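Local coordinates for branched-chain-amino-acid aminotransferase (Pseudomonas aeruginosa, PDB 6NST) that catalyses the pyridoxal 5'-phosphate-dependent transfer of the amino group between leucine, isoleucine or valine and 2-oxoglutarate, at the interface of chains A and B. Numbering follows the deposited sequence. Chains: chain A/B, Branched-chain-amino-acid aminotransferase.

The interface of chains A and B. Residues chain A 26, 31-33, 109; chain B 38, 99, 101, 125, 162.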
# COMPACT_ATOMS: atom_id res chain seq x y z
N VAL A 26 40.14 -2.63 0.60
CA VAL A 26 39.01 -3.42 0.12
C VAL A 26 37.97 -3.66 1.20
O VAL A 26 36.85 -4.06 0.88
CB VAL A 26 39.51 -4.75 -0.48
CG1 VAL A 26 39.62 -5.83 0.59
CG2 VAL A 26 38.61 -5.18 -1.62
N HIS A 31 32.05 0.55 0.79
CA HIS A 31 32.16 -0.51 -0.21
C HIS A 31 31.30 -1.71 0.15
O HIS A 31 30.80 -2.40 -0.75
CB HIS A 31 33.63 -0.93 -0.35
CG HIS A 31 33.97 -1.49 -1.70
ND1 HIS A 31 35.13 -2.20 -1.93
CD2 HIS A 31 33.32 -1.42 -2.88
CE1 HIS A 31 35.18 -2.55 -3.20
NE2 HIS A 31 34.09 -2.10 -3.80
N HIS A 32 31.12 -1.98 1.44
CA HIS A 32 30.40 -3.16 1.89
C HIS A 32 28.95 -2.88 2.28
O HIS A 32 28.14 -3.80 2.26
CB HIS A 32 31.11 -3.80 3.09
CG HIS A 32 32.42 -4.44 2.75
ND1 HIS A 32 32.60 -5.81 2.75
CD2 HIS A 32 33.61 -3.91 2.39
CE1 HIS A 32 33.84 -6.09 2.41
NE2 HIS A 32 34.48 -4.95 2.18
N TYR A 33 28.62 -1.63 2.63
CA TYR A 33 27.29 -1.32 3.11
C TYR A 33 26.61 -0.18 2.35
O TYR A 33 25.48 0.18 2.69
CB TYR A 33 27.33 -0.98 4.61
CG TYR A 33 27.92 -2.10 5.44
CD1 TYR A 33 27.18 -3.23 5.75
CD2 TYR A 33 29.22 -2.02 5.92
CE1 TYR A 33 27.71 -4.25 6.51
CE2 TYR A 33 29.77 -3.04 6.68
CZ TYR A 33 29.01 -4.15 6.97
OH TYR A 33 29.54 -5.17 7.73
N MET A 109 33.72 -2.41 10.98
CA MET A 109 33.05 -3.34 10.09
C MET A 109 31.64 -3.69 10.53
O MET A 109 30.99 -4.51 9.87
CB MET A 109 33.87 -4.62 9.93
CG MET A 109 33.76 -5.27 8.56
SD MET A 109 34.12 -4.11 7.22
CE MET A 109 33.88 -5.17 5.80
N PHE B 38 27.80 -9.89 -0.43
CA PHE B 38 28.77 -10.28 0.58
C PHE B 38 28.14 -11.32 1.48
O PHE B 38 26.96 -11.65 1.37
CB PHE B 38 29.25 -9.06 1.38
CG PHE B 38 28.24 -8.53 2.36
CD1 PHE B 38 28.32 -8.87 3.70
CD2 PHE B 38 27.23 -7.68 1.94
CE1 PHE B 38 27.39 -8.38 4.61
CE2 PHE B 38 26.30 -7.19 2.84
CZ PHE B 38 26.38 -7.54 4.17
N ARG B 99 34.47 -12.33 6.10
CA ARG B 99 33.73 -11.45 5.21
C ARG B 99 34.08 -11.78 3.76
O ARG B 99 35.02 -11.20 3.19
CB ARG B 99 34.02 -9.98 5.53
CG ARG B 99 33.40 -8.97 4.56
CD ARG B 99 31.91 -9.20 4.37
NE ARG B 99 31.17 -9.06 5.62
CZ ARG B 99 30.68 -7.91 6.07
NH1 ARG B 99 30.85 -6.80 5.37
NH2 ARG B 99 30.02 -7.88 7.22
N MET B 101 33.27 -11.20 -0.04
CA MET B 101 32.61 -10.08 -0.69
C MET B 101 32.88 -10.12 -2.19
O MET B 101 34.03 -10.20 -2.62
CB MET B 101 33.09 -8.75 -0.10
CG MET B 101 32.11 -7.60 -0.27
SD MET B 101 32.47 -6.56 -1.70
CE MET B 101 33.96 -5.72 -1.13
N TRP B 125 39.14 -12.01 10.49
CA TRP B 125 39.79 -11.39 11.63
C TRP B 125 39.19 -11.94 12.91
O TRP B 125 38.04 -12.37 12.94
CB TRP B 125 39.66 -9.86 11.60
CG TRP B 125 38.25 -9.38 11.52
CD1 TRP B 125 37.42 -9.09 12.56
CD2 TRP B 125 37.50 -9.13 10.32
NE1 TRP B 125 36.19 -8.67 12.09
CE2 TRP B 125 36.22 -8.69 10.72
CE3 TRP B 125 37.78 -9.24 8.96
CZ2 TRP B 125 35.23 -8.35 9.80
CZ3 TRP B 125 36.80 -8.91 8.05
CH2 TRP B 125 35.54 -8.47 8.47
N ASN B 162 25.20 -5.28 -0.88
CA ASN B 162 25.95 -4.28 -0.14
C ASN B 162 25.13 -3.02 0.08
O ASN B 162 24.94 -2.57 1.22
CB ASN B 162 27.25 -3.94 -0.87
CG ASN B 162 28.18 -5.14 -1.00
OD1 ASN B 162 27.78 -6.28 -0.78
ND2 ASN B 162 29.43 -4.87 -1.36
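B:Arg99, on strand 96-104, reaches across to the short helix 29-33 of chain A and takes hold of the phenol of A:Tyr33. Its CB packs on CH2 of its own chain's B:Trp125 (3.6 Å). CG, anti to the backbone N (chi1 174°), lies 3.6 Å from CE1 of the A:His32 imidazole and also touches the methyl CE of A:Met109. The chain then bends at chi2 and chi3, carrying CD past ND1 of the same imidazole and NE to 3.4 Å from CD1 of B:Phe38. That CD1 lies against one guanidinium face, toward its rim, the phenyl ring being tilted. At the tip, NH2 donates to the phenol oxygen OH of A:Tyr33 at 2.8 Å, and NH1 donates to that oxygen in a longer, more bent bond. Both bonds lie close to the guanidinium plane, which stands 78° from the tyrosine ring. Arginine suits the place, its chain apolar beside the imidazole and its two end nitrogens sharing one oxygen. The phenol accepts from arginine while donating its own hydrogen to the backbone O of A:Met109, 2.7 Å away. The arginine may make that hydroxyl a stronger donor.

A:His32 is held between two methionines. CE of A:Met109 sits over the centre of one face; on the other, CE of B:Met101 lies 3.4 Å above the plane, offset toward the rim. Unbranched, flexible methionine can fit its methyl to a flat ring. The imidazole's rotation is fixed by NE2, which donates nearly in the ring plane to a lone pair of A:Val26 O at 2.8 Å.

To either side, short B:Asn162 brings its amide ND2 to the backbone O of the engineered A:His31, and B:Trp125 offers a broad flat ring, through CZ2, to CG of A:Met109. Repeated by two-fold symmetry, this patch ties helix 29-33 to strand 96-104 and the B:Asn162 loop, and probably helps hold the two subunits together.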